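Side-chain contacts in L-ornithine 5-monooxygenase (Pseudomonas aeruginosa, PDB 3S5W), which catalyses the NADPH- and oxygen-dependent, FAD-dependent N5-hydroxylation of L-ornithine, the first step toward the hydroxamate groups of the siderophore pyoverdin: residues S238-F243 against E314-V319; A332-T337 against E364-V369. One frame throughout, in Å; residues are numbered along the deposited sequence.

Interaction 1. Residues S238-F243 against E314-V319; sequences SAAEAF and ERIYGV. With NAP (NADP nicotinamide-adenine-dinucleotide phosphate), chain F.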
loop_
_atom_site.group_PDB
_atom_site.type_symbol
_atom_site.label_atom_id
_atom_site.label_comp_id
_atom_site.label_asym_id
_atom_site.label_seq_id
_atom_site.Cartn_x
_atom_site.Cartn_y
_atom_site.Cartn_z
ATOM N N SER A 238 4.374 5.154 -9.600
ATOM C CA SER A 238 5.669 4.698 -9.082
ATOM C C SER A 238 6.739 4.763 -10.145
ATOM O O SER A 238 7.842 5.227 -9.866
ATOM C CB SER A 238 5.614 3.298 -8.467
ATOM O OG SER A 238 4.793 3.312 -7.345
ATOM N N ALA A 239 6.411 4.315 -11.370
ATOM C CA ALA A 239 7.364 4.424 -12.508
ATOM C C ALA A 239 7.762 5.891 -12.759
ATOM O O ALA A 239 8.929 6.201 -12.933
ATOM C CB ALA A 239 6.764 3.848 -13.764
ATOM N N ALA A 240 6.772 6.777 -12.765
ATOM C CA ALA A 240 6.998 8.216 -12.964
ATOM C C ALA A 240 7.885 8.802 -11.851
ATOM O O ALA A 240 8.767 9.613 -12.134
ATOM C CB ALA A 240 5.674 8.969 -13.003
ATOM N N GLU A 241 7.636 8.407 -10.614
ATOM C CA GLU A 241 8.474 8.926 -9.494
ATOM C C GLU A 241 9.897 8.401 -9.584
ATOM O O GLU A 241 10.844 9.149 -9.393
ATOM C CB GLU A 241 7.838 8.581 -8.146
ATOM C CG GLU A 241 6.592 9.469 -7.903
ATOM C CD GLU A 241 5.936 9.293 -6.536
ATOM O OE1 GLU A 241 6.349 8.388 -5.753
ATOM O OE2 GLU A 241 5.002 10.090 -6.230
ATOM N N ALA A 242 10.042 7.106 -9.874
ATOM C CA ALA A 242 11.368 6.519 -10.111
ATOM C C ALA A 242 12.106 7.237 -11.230
ATOM O O ALA A 242 13.293 7.613 -11.095
ATOM C CB ALA A 242 11.236 5.018 -10.443
ATOM N N PHE A 243 11.423 7.455 -12.356
ATOM C CA PHE A 243 12.062 8.174 -13.434
ATOM C C PHE A 243 12.555 9.566 -13.042
ATOM O O PHE A 243 13.651 9.960 -13.405
ATOM C CB PHE A 243 11.122 8.329 -14.635
ATOM C CG PHE A 243 11.747 9.068 -15.781
ATOM C CD1 PHE A 243 12.636 8.410 -16.647
ATOM C CD2 PHE A 243 11.442 10.420 -16.011
ATOM C CE1 PHE A 243 13.233 9.104 -17.719
ATOM C CE2 PHE A 243 12.021 11.129 -17.071
ATOM C CZ PHE A 243 12.926 10.449 -17.942
ATOM N N GLU A 314 3.469 16.308 -16.850
ATOM C CA GLU A 314 3.999 17.521 -17.531
ATOM C C GLU A 314 5.517 17.627 -17.324
ATOM O O GLU A 314 6.275 17.958 -18.248
ATOM C CB GLU A 314 3.287 18.778 -16.987
ATOM C CG GLU A 314 1.899 18.995 -17.621
ATOM C CD GLU A 314 1.017 20.017 -16.846
ATOM O OE1 GLU A 314 -0.219 19.998 -17.055
ATOM O OE2 GLU A 314 1.551 20.821 -16.029
ATOM N N ARG A 315 5.950 17.319 -16.101
ATOM C CA ARG A 315 7.391 17.351 -15.783
ATOM C C ARG A 315 8.163 16.348 -16.634
ATOM O O ARG A 315 9.203 16.676 -17.200
ATOM C CB ARG A 315 7.686 17.041 -14.322
ATOM C CG ARG A 315 7.553 18.234 -13.410
ATOM C CD ARG A 315 7.942 17.857 -11.966
ATOM N NE ARG A 315 9.370 17.597 -11.749
ATOM C CZ ARG A 315 9.895 17.328 -10.545
ATOM N NH1 ARG A 315 9.109 17.282 -9.480
ATOM N NH2 ARG A 315 11.199 17.116 -10.392
ATOM N N ILE A 316 7.646 15.129 -16.743
ATOM C CA ILE A 316 8.329 14.118 -17.542
ATOM C C ILE A 316 8.335 14.482 -19.041
ATOM O O ILE A 316 9.364 14.364 -19.740
ATOM C CB ILE A 316 7.743 12.702 -17.244
ATOM C CG1 ILE A 316 8.139 12.314 -15.804
ATOM C CG2 ILE A 316 8.300 11.635 -18.168
ATOM C CD1 ILE A 316 7.341 11.153 -15.251
ATOM N N TYR A 317 7.191 14.934 -19.535
ATOM C CA TYR A 317 7.117 15.328 -20.939
ATOM C C TYR A 317 8.171 16.431 -21.213
ATOM O O TYR A 317 8.851 16.412 -22.241
ATOM C CB TYR A 317 5.739 15.853 -21.247
ATOM C CG TYR A 317 5.508 15.972 -22.736
ATOM C CD1 TYR A 317 5.128 14.856 -23.472
ATOM C CD2 TYR A 317 5.679 17.197 -23.411
ATOM C CE1 TYR A 317 4.905 14.938 -24.849
ATOM C CE2 TYR A 317 5.446 17.287 -24.797
ATOM C CZ TYR A 317 5.061 16.154 -25.490
ATOM O OH TYR A 317 4.803 16.178 -26.854
ATOM N N GLY A 318 8.329 17.332 -20.244
ATOM C CA GLY A 318 9.311 18.427 -20.341
ATOM C C GLY A 318 10.733 17.890 -20.449
ATOM O O GLY A 318 11.562 18.433 -21.193
ATOM N N VAL A 319 11.039 16.860 -19.649
ATOM C CA VAL A 319 12.369 16.231 -19.698
ATOM C C VAL A 319 12.649 15.711 -21.124
ATOM O O VAL A 319 13.726 15.960 -21.708
ATOM C CB VAL A 319 12.498 15.081 -18.660
ATOM C CG1 VAL A 319 13.794 14.267 -18.924
ATOM C CG2 VAL A 319 12.459 15.645 -17.217
HETATM P PA NAP F . -0.209 0.628 -10.643
HETATM O O1A NAP F . -1.043 1.824 -10.805
HETATM O O2A NAP F . -0.950 -0.607 -10.472
HETATM O O5B NAP F . 0.835 0.644 -11.836
HETATM C C5B NAP F . 1.343 -0.575 -12.233
HETATM C C4B NAP F . 2.105 -0.256 -13.503
HETATM O O4B NAP F . 2.816 -1.432 -13.766
HETATM C C3B NAP F . 1.147 0.002 -14.674
HETATM O O3B NAP F . 1.837 0.891 -15.543
HETATM C C2B NAP F . 1.076 -1.409 -15.285
HETATM O O2B NAP F . 0.882 -1.360 -16.669
HETATM C C1B NAP F . 2.503 -1.952 -15.031
HETATM N N9A NAP F . 2.481 -3.424 -15.048
HETATM C C8A NAP F . 1.806 -4.256 -14.180
HETATM N N7A NAP F . 2.023 -5.542 -14.535
HETATM C C5A NAP F . 2.802 -5.536 -15.630
HETATM C C6A NAP F . 3.309 -6.565 -16.425
HETATM N N6A NAP F . 3.015 -7.831 -16.153
HETATM N N1A NAP F . 4.083 -6.241 -17.498
HETATM C C2A NAP F . 4.391 -4.946 -17.817
HETATM N N3A NAP F . 3.890 -3.916 -17.032
HETATM C C4A NAP F . 3.098 -4.214 -15.972
HETATM O O3 NAP F . 0.864 0.816 -9.450
HETATM P PN NAP F . 1.709 2.093 -8.874
HETATM O O1N NAP F . 2.640 1.511 -7.850
HETATM O O2N NAP F . 2.306 2.938 -9.958
HETATM O O5D NAP F . 0.472 2.817 -8.141
HETATM C C5D NAP F . 0.087 4.175 -8.126
HETATM C C4D NAP F . -0.494 4.268 -6.720
HETATM O O4D NAP F . -0.365 5.506 -6.073
HETATM C C3D NAP F . -1.972 3.960 -6.534
HETATM O O3D NAP F . -2.290 2.644 -6.921
HETATM C C2D NAP F . -2.098 4.271 -5.034
HETATM O O2D NAP F . -1.906 3.186 -4.135
HETATM C C1D NAP F . -0.988 5.306 -4.809
HETATM P P2B NAP F . -0.543 -1.643 -17.388
HETATM O O1X NAP F . -0.097 -1.930 -18.817
HETATM O O2X NAP F . -1.299 -0.343 -17.195
HETATM O O3X NAP F . -1.229 -2.787 -16.686
#
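Helix 237-249 of the NADP-binding Rossmann-type domain meets helix 310-326 through A240 and F243, while its first turn grips the dinucleotide. At S238 the backbone N donates to O2N of NAP (3.1 Å, nearly straight at 169°). In the conformer described, one of two, OG stands beside the backbone N (chi1 -65°) and reaches O1N of the same phosphate at 2.9 Å. This is the helix start, where the helix dipole would probably help to balance the phosphate charge. A239 packs on the parallel sheet, touching I232 and M257. At A240 the two segments have their nearest CA pair, with I316, and the CB methyl of A240 meets CD1 at the end of the I316 chain, 3.5 Å away. F243, one turn on, sends its ring across with CG anti to the backbone N. I316 approaches this ring obliquely, CG1 lying 3.8 Å from F243 CD2. The short segments cross at 48° with axes 10.8 Å apart, a separation bridged by the aromatic and branched side chains. H331 meets the same ring edge-to-face. Farther out, V319 comes to the ring edge, near its plane, with CG1 4.0 Å from F243 CZ.

Interaction 2. Residues A332-T337 against E364-V369; sequences AFRCMT and ETYDAV
A bend at chi3 (110°) turns the guanidinium of R334 toward E364, whose own chain folds at chi2 (-72°) to bring its carboxylate round to meet it. The pairing joins two sheets: R334 lies on strand 332-334, the edge strand of the five-stranded parallel sheet of the Rossmann-type NADP domain, and E364 on strand 361-366, an outer strand of the three-stranded antiparallel sheet packed beside it. Between NH2 of R334 and OE2 of E364 the distance is 3.3 Å, a salt bridge rather than a hydrogen bond. The two charged planes are turned 45° from each other, and the contact is made through one nitrogen and one oxygen instead of a paired, two-pronged grip. The aliphatic part of E364 also takes part, its CG lying over one face of the guanidinium, 3.5 Å from R334 NH2. The carboxylate comes in from that face too, rather than along the plane of the N-H groups. D256, on strand 253-258, is a shared partner: its OD2 forms a salt bridge with R334 NH1 and a hydrogen bond with the Y366 hydroxyl. The guanidinium thus has two carboxylate partners, one from each sheet, which probably steadies its positive charge. Where the chain leaves strand 332-334, T337 OG1 donates to C335 O at 2.9 Å from above the carbonyl plane. Y366, two residues beyond E364, holds its phenol ring almost perpendicular to the guanidinium, and its OH stands 3.9 Å from the guanidinium plane, displaced from the centre, on the same face as E364 CG.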
loop_
_atom_site.group_PDB
_atom_site.type_symbol
_atom_site.label_atom_id
_atom_site.label_comp_id
_atom_site.label_asym_id
_atom_site.label_seq_id
_atom_site.Cartn_x
_atom_site.Cartn_y
_atom_site.Cartn_z
ATOM N N ALA A 332 15.124 7.475 -22.558
ATOM C CA ALA A 332 14.234 6.979 -23.606
ATOM C C ALA A 332 12.846 6.666 -23.035
ATOM O O ALA A 332 12.696 6.096 -21.934
ATOM C CB ALA A 332 14.843 5.749 -24.300
ATOM N N PHE A 333 11.827 7.068 -23.786
ATOM C CA PHE A 333 10.447 6.797 -23.437
ATOM C C PHE A 333 9.963 5.661 -24.356
ATOM O O PHE A 333 9.542 5.900 -25.490
ATOM C CB PHE A 333 9.585 8.053 -23.631
ATOM C CG PHE A 333 8.188 7.903 -23.119
ATOM C CD1 PHE A 333 7.941 7.873 -21.745
ATOM C CD2 PHE A 333 7.121 7.809 -24.008
ATOM C CE1 PHE A 333 6.631 7.711 -21.257
ATOM C CE2 PHE A 333 5.810 7.657 -23.542
ATOM C CZ PHE A 333 5.575 7.570 -22.144
ATOM N N ARG A 334 10.057 4.427 -23.884
ATOM C CA ARG A 334 9.702 3.249 -24.702
ATOM C C ARG A 334 8.286 2.797 -24.429
ATOM O O ARG A 334 8.069 1.836 -23.709
ATOM C CB ARG A 334 10.725 2.130 -24.508
ATOM C CG ARG A 334 12.165 2.636 -24.777
ATOM C CD ARG A 334 13.174 1.587 -24.368
ATOM N NE ARG A 334 13.824 1.012 -25.519
ATOM C CZ ARG A 334 14.992 1.415 -25.989
ATOM N NH1 ARG A 334 15.645 2.400 -25.398
ATOM N NH2 ARG A 334 15.507 0.826 -27.046
ATOM N N CYS A 335 7.320 3.516 -25.010
ATOM C CA CYS A 335 5.919 3.169 -24.859
ATOM C C CYS A 335 5.592 2.031 -25.836
ATOM O O CYS A 335 6.401 1.727 -26.697
ATOM C CB CYS A 335 4.996 4.376 -25.049
ATOM S SG CYS A 335 5.424 5.419 -26.480
ATOM N N MET A 336 4.454 1.384 -25.619
ATOM C CA MET A 336 3.994 0.207 -26.400
ATOM C C MET A 336 5.057 -0.898 -26.453
ATOM O O MET A 336 5.188 -1.587 -27.477
ATOM C CB MET A 336 3.553 0.603 -27.832
ATOM C CG MET A 336 2.302 1.510 -27.850
ATOM S SD MET A 336 1.914 1.922 -29.569
ATOM C CE MET A 336 3.409 2.727 -30.167
ATOM N N THR A 337 5.807 -1.061 -25.357
ATOM C CA THR A 337 6.953 -1.957 -25.358
ATOM C C THR A 337 6.774 -3.002 -24.262
ATOM O O THR A 337 6.392 -2.675 -23.113
ATOM C CB THR A 337 8.288 -1.195 -25.182
ATOM O OG1 THR A 337 8.491 -0.304 -26.278
ATOM C CG2 THR A 337 9.474 -2.139 -25.127
ATOM N N GLU A 364 18.269 -4.734 -25.472
ATOM C CA GLU A 364 19.024 -3.692 -24.760
ATOM C C GLU A 364 19.541 -4.249 -23.439
ATOM O O GLU A 364 18.843 -4.984 -22.764
ATOM C CB GLU A 364 18.161 -2.441 -24.479
ATOM C CG GLU A 364 17.461 -1.810 -25.708
ATOM C CD GLU A 364 18.400 -1.070 -26.682
ATOM O OE1 GLU A 364 19.423 -0.498 -26.245
ATOM O OE2 GLU A 364 18.082 -1.046 -27.903
ATOM N N THR A 365 20.743 -3.850 -23.068
ATOM C CA THR A 365 21.342 -4.303 -21.809
ATOM C C THR A 365 21.424 -3.172 -20.784
ATOM O O THR A 365 21.896 -2.063 -21.106
ATOM C CB THR A 365 22.736 -4.931 -22.065
ATOM O OG1 THR A 365 22.574 -6.068 -22.918
ATOM C CG2 THR A 365 23.395 -5.414 -20.755
ATOM N N TYR A 366 20.983 -3.474 -19.559
ATOM C CA TYR A 366 20.866 -2.492 -18.478
ATOM C C TYR A 366 21.713 -2.910 -17.291
ATOM O O TYR A 366 21.887 -4.102 -17.037
ATOM C CB TYR A 366 19.397 -2.360 -18.053
ATOM C CG TYR A 366 18.540 -1.824 -19.189
ATOM C CD1 TYR A 366 18.448 -0.442 -19.442
ATOM C CD2 TYR A 366 17.855 -2.687 -20.019
ATOM C CE1 TYR A 366 17.673 0.044 -20.506
ATOM C CE2 TYR A 366 17.089 -2.216 -21.075
ATOM C CZ TYR A 366 17.003 -0.864 -21.324
ATOM O OH TYR A 366 16.228 -0.435 -22.398
ATOM N N ASP A 367 22.177 -1.912 -16.549
ATOM C CA ASP A 367 22.927 -2.103 -15.331
ATOM C C ASP A 367 21.985 -2.478 -14.189
ATOM O O ASP A 367 22.375 -3.187 -13.262
ATOM C CB ASP A 367 23.710 -0.828 -14.994
ATOM C CG ASP A 367 24.833 -0.556 -15.986
ATOM O OD1 ASP A 367 24.753 0.410 -16.781
ATOM O OD2 ASP A 367 25.803 -1.326 -15.987
ATOM N N ALA A 368 20.737 -2.003 -14.278
ATOM C CA ALA A 368 19.699 -2.281 -13.297
ATOM C C ALA A 368 18.312 -2.214 -13.949
ATOM O O ALA A 368 18.119 -1.543 -14.991
ATOM C CB ALA A 368 19.799 -1.299 -12.099
ATOM N N VAL A 369 17.374 -2.954 -13.387
ATOM C CA VAL A 369 15.993 -2.931 -13.838
ATOM C C VAL A 369 15.086 -2.714 -12.608
ATOM O O VAL A 369 15.072 -3.520 -11.665
ATOM C CB VAL A 369 15.570 -4.209 -14.613
ATOM C CG1 VAL A 369 14.102 -4.141 -15.037
ATOM C CG2 VAL A 369 16.517 -4.495 -15.801
#

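How the interactions relate
Both contacts belong to the NADP-binding part of the chain, and their centres are 14 Å apart. Their nearest atoms come within about 5 Å without touching. Helix 310-326 of interaction 1 leads directly to strand 332-334 of interaction 2, and strand 253-258 is common to both: A255 and M257 meet F243, whereas D256 serves R334 and Y366. Interaction 1 thus belongs to the helical layer on the sheet and interaction 2 to its edge, where the antiparallel sheet joins. Of the two, only interaction 1 touches NADP, through S238; the side chain of R334 is about 12 Å from NAP, and that of A240 about 12 Å from both FAD and N5-hydroxyornithine.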